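DUF6844 domain-containing protein (Francisella tularensis subsp. tularensis, PDB 4QVR) is of unknown function but is probably exported by way of a signal sequence and carries a DUF6844 domain. Local coordinates at residues N75-D80 with L331-G336; T256-K261 with A265-V270. All coordinates share one frame; numbering follows the deposited sequence.

Interaction 1: residues N75-D80 with L331-G336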
ATOM      1  N   ASN A  75      -0.112   8.138  16.594  1.00 65.16           N
ATOM      2  CA  ASN A  75       0.398   9.493  16.342  1.00 71.15           C
ATOM      3  C   ASN A  75       0.507   9.811  14.853  1.00 69.23           C
ATOM      4  O   ASN A  75       0.346  10.971  14.460  1.00 74.96           O
ATOM      5  CB  ASN A  75       1.735   9.747  17.044  1.00 74.89           C
ATOM      6  CG  ASN A  75       1.601   9.763  18.560  1.00 82.38           C
ATOM      7  OD1 ASN A  75       0.487   9.780  19.098  1.00 80.15           O
ATOM      8  ND2 ASN A  75       2.736   9.761  19.258  1.00 85.20           N
ATOM      9  N   ALA A  76       0.784   8.789  14.041  1.00 61.92           N
ATOM     10  CA  ALA A  76       0.891   8.951  12.597  1.00 62.68           C
ATOM     11  C   ALA A  76      -0.483   9.350  12.030  1.00 63.31           C
ATOM     12  O   ALA A  76      -0.585  10.242  11.181  1.00 59.53           O
ATOM     13  CB  ALA A  76       1.407   7.675  11.951  1.00 61.18           C
ATOM     14  N   ILE A  77      -1.534   8.698  12.526  1.00 63.07           N
ATOM     15  CA  ILE A  77      -2.897   9.030  12.143  1.00 63.50           C
ATOM     16  C   ILE A  77      -3.222  10.499  12.487  1.00 65.21           C
ATOM     17  O   ILE A  77      -3.810  11.216  11.676  1.00 64.85           O
ATOM     18  CB  ILE A  77      -3.915   8.105  12.856  1.00 62.83           C
ATOM     19  CG1 ILE A  77      -3.808   6.678  12.305  1.00 62.12           C
ATOM     20  CG2 ILE A  77      -5.330   8.625  12.662  1.00 63.28           C
ATOM     21  CD1 ILE A  77      -4.643   5.667  13.054  1.00 61.23           C
ATOM     22  N   SER A  78      -2.800  10.943  13.673  1.00 68.12           N
ATOM     23  CA  SER A  78      -3.084  12.312  14.158  1.00 75.27           C
ATOM     24  C   SER A  78      -2.327  13.489  13.520  1.00 72.02           C
ATOM     25  O   SER A  78      -2.748  14.638  13.686  1.00 77.13           O
ATOM     26  CB  SER A  78      -2.858  12.372  15.664  1.00 78.10           C
ATOM     27  OG  SER A  78      -3.692  11.429  16.292  1.00 87.41           O
ATOM     28  N   THR A  79      -1.215  13.234  12.833  1.00 67.14           N
ATOM     29  CA  THR A  79      -0.446  14.326  12.199  1.00 69.87           C
ATOM     30  C   THR A  79      -1.242  14.971  11.058  1.00 65.62           C
ATOM     31  O   THR A  79      -2.007  14.291  10.386  1.00 52.14           O
ATOM     32  CB  THR A  79       0.898  13.837  11.598  1.00 69.84           C
ATOM     33  OG1 THR A  79       0.651  12.755  10.682  1.00 69.72           O
ATOM     34  CG2 THR A  79       1.855  13.373  12.682  1.00 71.92           C
ATOM     35  N   ASP A  80      -1.070  16.282  10.869  1.00 67.32           N
ATOM     36  CA  ASP A  80      -1.748  17.001   9.787  1.00 68.43           C
ATOM     37  C   ASP A  80      -1.238  16.490   8.461  1.00 62.68           C
ATOM     38  O   ASP A  80      -0.081  16.075   8.380  1.00 58.23           O
ATOM     39  CB  ASP A  80      -1.504  18.515   9.883  1.00 73.34           C
ATOM     40  CG  ASP A  80      -2.340  19.183  10.978  1.00 79.96           C
ATOM     41  OD1 ASP A  80      -3.294  18.542  11.476  1.00 78.87           O
ATOM     42  OD2 ASP A  80      -2.056  20.363  11.320  1.00 86.00           O
ATOM     43  N   LEU A 331      -8.721   2.268   9.539  1.00 52.73           N
ATOM     44  CA  LEU A 331      -9.314   3.464   8.990  1.00 47.86           C
ATOM     45  C   LEU A 331      -9.017   3.446   7.517  1.00 45.82           C
ATOM     46  O   LEU A 331      -7.990   2.943   7.106  1.00 45.04           O
ATOM     47  CB  LEU A 331      -8.715   4.711   9.598  1.00 47.24           C
ATOM     48  CG  LEU A 331      -8.837   4.833  11.105  1.00 52.77           C
ATOM     49  CD1 LEU A 331      -8.265   6.178  11.533  1.00 56.42           C
ATOM     50  CD2 LEU A 331     -10.278   4.718  11.521  1.00 55.19           C
ATOM     51  N   ALA A 332      -9.943   3.974   6.731  1.00 45.04           N
ATOM     52  CA  ALA A 332      -9.807   4.055   5.294  1.00 45.13           C
ATOM     53  C   ALA A 332     -10.242   5.442   4.886  1.00 48.23           C
ATOM     54  O   ALA A 332     -11.350   5.881   5.241  1.00 47.77           O
ATOM     55  CB  ALA A 332     -10.687   3.040   4.618  1.00 46.29           C
ATOM     56  N   TYR A 333      -9.373   6.121   4.142  1.00 44.17           N
ATOM     57  CA  TYR A 333      -9.648   7.463   3.646  1.00 45.36           C
ATOM     58  C   TYR A 333     -10.224   7.439   2.263  1.00 46.05           C
ATOM     59  O   TYR A 333      -9.917   6.558   1.481  1.00 54.61           O
ATOM     60  CB  TYR A 333      -8.358   8.251   3.586  1.00 42.18           C
ATOM     61  CG  TYR A 333      -7.661   8.387   4.922  1.00 44.26           C
ATOM     62  CD1 TYR A 333      -8.125   9.274   5.874  1.00 46.77           C
ATOM     63  CD2 TYR A 333      -6.513   7.653   5.213  1.00 47.36           C
ATOM     64  CE1 TYR A 333      -7.482   9.417   7.108  1.00 49.60           C
ATOM     65  CE2 TYR A 333      -5.850   7.808   6.424  1.00 46.62           C
ATOM     66  CZ  TYR A 333      -6.350   8.685   7.374  1.00 47.87           C
ATOM     67  OH  TYR A 333      -5.709   8.838   8.580  1.00 53.90           O
ATOM     68  N   GLY A 334     -11.019   8.440   1.932  1.00 46.55           N
ATOM     69  CA  GLY A 334     -11.618   8.528   0.614  1.00 43.04           C
ATOM     70  C   GLY A 334     -12.033   9.937   0.329  1.00 42.78           C
ATOM     71  O   GLY A 334     -12.349  10.678   1.238  1.00 42.84           O
ATOM     72  N   GLN A 335     -12.040  10.313  -0.940  1.00 43.97           N
ATOM     73  CA  GLN A 335     -12.417  11.657  -1.345  1.00 46.13           C
ATOM     74  C   GLN A 335     -13.325  11.593  -2.545  1.00 51.57           C
ATOM     75  O   GLN A 335     -13.284  10.615  -3.287  1.00 53.63           O
ATOM     76  CB  GLN A 335     -11.176  12.490  -1.695  1.00 45.11           C
ATOM     77  CG  GLN A 335     -10.230  12.588  -0.525  1.00 46.36           C
ATOM     78  CD  GLN A 335      -8.979  13.393  -0.789  1.00 45.20           C
ATOM     79  OE1 GLN A 335      -8.853  14.088  -1.786  1.00 47.98           O
ATOM     80  NE2 GLN A 335      -8.051  13.309   0.138  1.00 45.01           N
ATOM     81  N   GLY A 336     -14.152  12.630  -2.716  1.00 53.50           N
ATOM     82  CA  GLY A 336     -15.044  12.746  -3.855  1.00 56.47           C
ATOM     83  C   GLY A 336     -15.203  14.224  -4.169  1.00 62.89           C
ATOM     84  O   GLY A 336     -14.699  15.067  -3.433  1.00 61.97           O
TER
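I77 meets L331 and Y333 through side chains alone, and no hydrogen bond crosses between 75-80 and 331-336. The apolar part is a small cluster of methyl groups. L331 CD1 sits against both branches of I77, 4.0 Å from I77 CD1 and 4.0 Å from I77 CG2, the two side chains crossing at about a right angle. In I77, CG2 stands anti to the backbone N while CG1 lies beside that N (chi1 -70°), a setting that turns CG2 and the CD1 end of the other branch to the same leucine methyl.

The polar group at this contact belongs to Y333, whose hydroxyl OH lies 4.1 Å from I77 CG2, a van der Waals approach; the OH itself is hydrogen-bonded to the hydroxyl of Y304. Within 75-80, T79 OG1 donates to A76 O at 2.8 Å, three residues back.

The contact is buried but slight, 106 Å² in all. It lays the end of helix 67-78 on strand 328-337 of the four-stranded antiparallel sheet, next to L303 of helix 300-303 and Y304, which touch I77 as well. R319 of strand 318-322 borders I77 and Y333, and V445 of strand 440-448 packs on L331 and Y333.

Interaction 2: residues T256-K261 with A265-V270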
ATOM      1  N   THR A 256       0.973   9.496   4.014  1.00 33.04           N
ATOM      2  CA  THR A 256       0.909   9.785   2.594  1.00 33.08           C
ATOM      3  C   THR A 256       1.028  11.273   2.443  1.00 33.72           C
ATOM      4  O   THR A 256       0.744  11.994   3.392  1.00 32.36           O
ATOM      5  CB  THR A 256      -0.386   9.329   1.947  1.00 34.62           C
ATOM      6  OG1 THR A 256      -1.495   9.763   2.746  1.00 35.27           O
ATOM      7  CG2 THR A 256      -0.422   7.822   1.857  1.00 37.21           C
ATOM      8  N   PHE A 257       1.431  11.713   1.247  1.00 32.14           N
ATOM      9  CA  PHE A 257       1.613  13.121   0.904  1.00 34.18           C
ATOM     10  C   PHE A 257       1.147  13.378  -0.528  1.00 34.14           C
ATOM     11  O   PHE A 257       1.283  12.505  -1.388  1.00 31.39           O
ATOM     12  CB  PHE A 257       3.100  13.504   0.914  1.00 37.13           C
ATOM     13  CG  PHE A 257       3.765  13.353   2.246  1.00 39.05           C
ATOM     14  CD1 PHE A 257       3.753  14.396   3.159  1.00 42.16           C
ATOM     15  CD2 PHE A 257       4.439  12.197   2.565  1.00 39.19           C
ATOM     16  CE1 PHE A 257       4.373  14.269   4.387  1.00 40.79           C
ATOM     17  CE2 PHE A 257       5.059  12.066   3.784  1.00 40.07           C
ATOM     18  CZ  PHE A 257       5.019  13.099   4.697  1.00 41.65           C
ATOM     19  N   VAL A 258       0.619  14.568  -0.786  1.00 33.96           N
ATOM     20  CA  VAL A 258       0.147  14.895  -2.132  1.00 36.61           C
ATOM     21  C   VAL A 258       0.772  16.181  -2.633  1.00 37.49           C
ATOM     22  O   VAL A 258       0.960  17.117  -1.872  1.00 36.82           O
ATOM     23  CB  VAL A 258      -1.391  15.022  -2.207  1.00 39.53           C
ATOM     24  CG1 VAL A 258      -1.915  16.126  -1.305  1.00 41.51           C
ATOM     25  CG2 VAL A 258      -1.832  15.275  -3.641  1.00 43.79           C
ATOM     26  N   VAL A 259       1.126  16.194  -3.915  1.00 41.30           N
ATOM     27  CA  VAL A 259       1.668  17.372  -4.550  1.00 43.78           C
ATOM     28  C   VAL A 259       1.047  17.540  -5.951  1.00 43.39           C
ATOM     29  O   VAL A 259       0.879  16.572  -6.684  1.00 43.71           O
ATOM     30  CB  VAL A 259       3.203  17.293  -4.734  1.00 46.66           C
ATOM     31  CG1 VAL A 259       3.736  18.565  -5.396  1.00 50.14           C
ATOM     32  CG2 VAL A 259       3.904  17.127  -3.428  1.00 53.80           C
ATOM     33  N   GLU A 260       0.705  18.764  -6.302  1.00 46.28           N
ATOM     34  CA  GLU A 260       0.233  19.068  -7.650  1.00 54.26           C
ATOM     35  C   GLU A 260       1.279  19.916  -8.365  1.00 56.59           C
ATOM     36  O   GLU A 260       1.684  20.990  -7.872  1.00 54.09           O
ATOM     37  CB  GLU A 260      -1.091  19.816  -7.646  1.00 58.13           C
ATOM     38  CG  GLU A 260      -2.245  19.067  -7.015  1.00 60.79           C
ATOM     39  CD  GLU A 260      -3.540  19.845  -7.146  1.00 67.82           C
ATOM     40  OE1 GLU A 260      -4.016  20.042  -8.290  1.00 66.68           O
ATOM     41  OE2 GLU A 260      -4.082  20.241  -6.093  1.00 76.11           O
ATOM     42  N   LYS A 261       1.763  19.397  -9.487  1.00 59.11           N
ATOM     43  CA  LYS A 261       2.699  20.118 -10.333  1.00 64.11           C
ATOM     44  C   LYS A 261       2.635  19.692 -11.772  1.00 60.29           C
ATOM     45  O   LYS A 261       2.398  18.541 -12.073  1.00 55.52           O
ATOM     46  CB  LYS A 261       4.150  20.048  -9.836  1.00 68.55           C
ATOM     47  CG  LYS A 261       4.529  21.264  -9.005  1.00 76.91           C
ATOM     48  CD  LYS A 261       6.021  21.539  -8.982  1.00 77.78           C
ATOM     49  CE  LYS A 261       6.279  22.869  -8.281  1.00 84.84           C
ATOM     50  NZ  LYS A 261       7.721  23.262  -8.198  1.00 85.88           N
ATOM     51  N   ALA A 265      -1.007  15.082 -10.565  1.00 46.35           N
ATOM     52  CA  ALA A 265      -1.204  14.898  -9.155  1.00 44.33           C
ATOM     53  C   ALA A 265      -0.204  13.803  -8.829  1.00 41.85           C
ATOM     54  O   ALA A 265      -0.150  12.801  -9.515  1.00 43.24           O
ATOM     55  CB  ALA A 265      -2.611  14.449  -8.836  1.00 45.46           C
ATOM     56  N   ALA A 266       0.599  14.007  -7.803  1.00 37.14           N
ATOM     57  CA  ALA A 266       1.604  13.051  -7.408  1.00 36.84           C
ATOM     58  C   ALA A 266       1.392  12.714  -5.924  1.00 35.01           C
ATOM     59  O   ALA A 266       1.144  13.616  -5.075  1.00 33.37           O
ATOM     60  CB  ALA A 266       2.987  13.641  -7.618  1.00 40.36           C
ATOM     61  N   ILE A 267       1.443  11.432  -5.619  1.00 31.57           N
ATOM     62  CA  ILE A 267       1.272  10.965  -4.246  1.00 31.29           C
ATOM     63  C   ILE A 267       2.520  10.199  -3.784  1.00 31.40           C
ATOM     64  O   ILE A 267       3.051   9.376  -4.519  1.00 31.68           O
ATOM     65  CB  ILE A 267       0.091   9.951  -4.153  1.00 32.52           C
ATOM     66  CG1 ILE A 267      -1.272  10.579  -4.452  1.00 33.93           C
ATOM     67  CG2 ILE A 267       0.025   9.294  -2.797  1.00 32.98           C
ATOM     68  CD1 ILE A 267      -1.826  11.474  -3.375  1.00 37.38           C
ATOM     69  N   GLY A 268       2.946  10.424  -2.540  1.00 30.85           N
ATOM     70  CA  GLY A 268       4.040   9.669  -1.965  1.00 30.98           C
ATOM     71  C   GLY A 268       3.480   8.885  -0.785  1.00 31.68           C
ATOM     72  O   GLY A 268       2.561   9.329  -0.102  1.00 34.06           O
ATOM     73  N   VAL A 269       3.975   7.686  -0.577  1.00 32.43           N
ATOM     74  CA  VAL A 269       3.505   6.875   0.539  1.00 32.39           C
ATOM     75  C   VAL A 269       4.744   6.317   1.212  1.00 30.93           C
ATOM     76  O   VAL A 269       5.714   5.966   0.547  1.00 28.83           O
ATOM     77  CB  VAL A 269       2.539   5.763   0.089  1.00 32.35           C
ATOM     78  CG1 VAL A 269       3.203   4.852  -0.916  1.00 34.88           C
ATOM     79  CG2 VAL A 269       2.026   4.941   1.290  1.00 33.77           C
ATOM     80  N   VAL A 270       4.735   6.380   2.536  1.00 31.10           N
ATOM     81  CA  VAL A 270       5.786   5.831   3.358  1.00 30.14           C
ATOM     82  C   VAL A 270       5.144   4.607   3.982  1.00 30.61           C
ATOM     83  O   VAL A 270       4.072   4.712   4.570  1.00 28.78           O
ATOM     84  CB  VAL A 270       6.205   6.823   4.474  1.00 30.31           C
ATOM     85  CG1 VAL A 270       7.163   6.169   5.478  1.00 31.26           C
ATOM     86  CG2 VAL A 270       6.880   8.038   3.886  1.00 32.72           C
TER
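F257 and G268 face each other as a hydrogen-bonded antiparallel pair, F257 N giving to G268 O at 3.0 Å and G268 N giving to F257 O at 2.9 Å. The second of these is the straighter, 163° at the hydrogen against 151°. V259 and A266 repeat the pattern with two bonds of 2.8 Å, V259 N to A266 O and A266 N to V259 O. CA-H...O contacts fill in between, as from I267 CA to F257 O at 3.2 Å.

The tight side chains are on the face of T256, V258, I267 and V269. I267 CD1 touches V258 CB and V258 CG2, both at 3.8 Å; chi2 of I267 (-73°) bends CD1 round to reach them. T256 CG2 meets V269 CG2 at 3.8 Å, while T256 OG1 turns to G314 O and Y316 N.

These strands, 251-261 and 264-273, are the arms of a beta hairpin within the DUF6844 region; the segments 256-261 and 265-270 run at 162° to each other, close to antiparallel. Strand 264-273 is central in a three-stranded antiparallel sheet, bonding on its other side to strand 117-126, while helix 134-159 covers the tight face and L98 of helix 94-108 packs on F257, V259 and A266 of the opposite one.

That opposite face is looser between the strands: G268 has no side chain, and F257 reaches V270 only by a ring edge, CE2 to V270 CG2 at 4.4 Å. Toward the turn, E260 is exposed, its OE1 bonded to N131 ND2, and the poorly ordered K261 leads away from strand 264-273.

Overall arrangement
Both contacts are largely buried, but they hold different elements: interaction 1 sets a helix end on the four-stranded sheet, and interaction 2 pairs neighbouring strands within the three-stranded one. Interaction 1 brings together parts of the chain some 250 residues apart by a few side-chain touches; interaction 2 closes a local hairpin with backbone hydrogen bonds and buries about four times the area, 419 against 106 Å². Interaction 2 runs out to exposed E260 near the hairpin turn. Their centres lie 14 Å apart and they do not touch, yet R319, already a neighbour of the first contact, bonds weakly to T256 in the second.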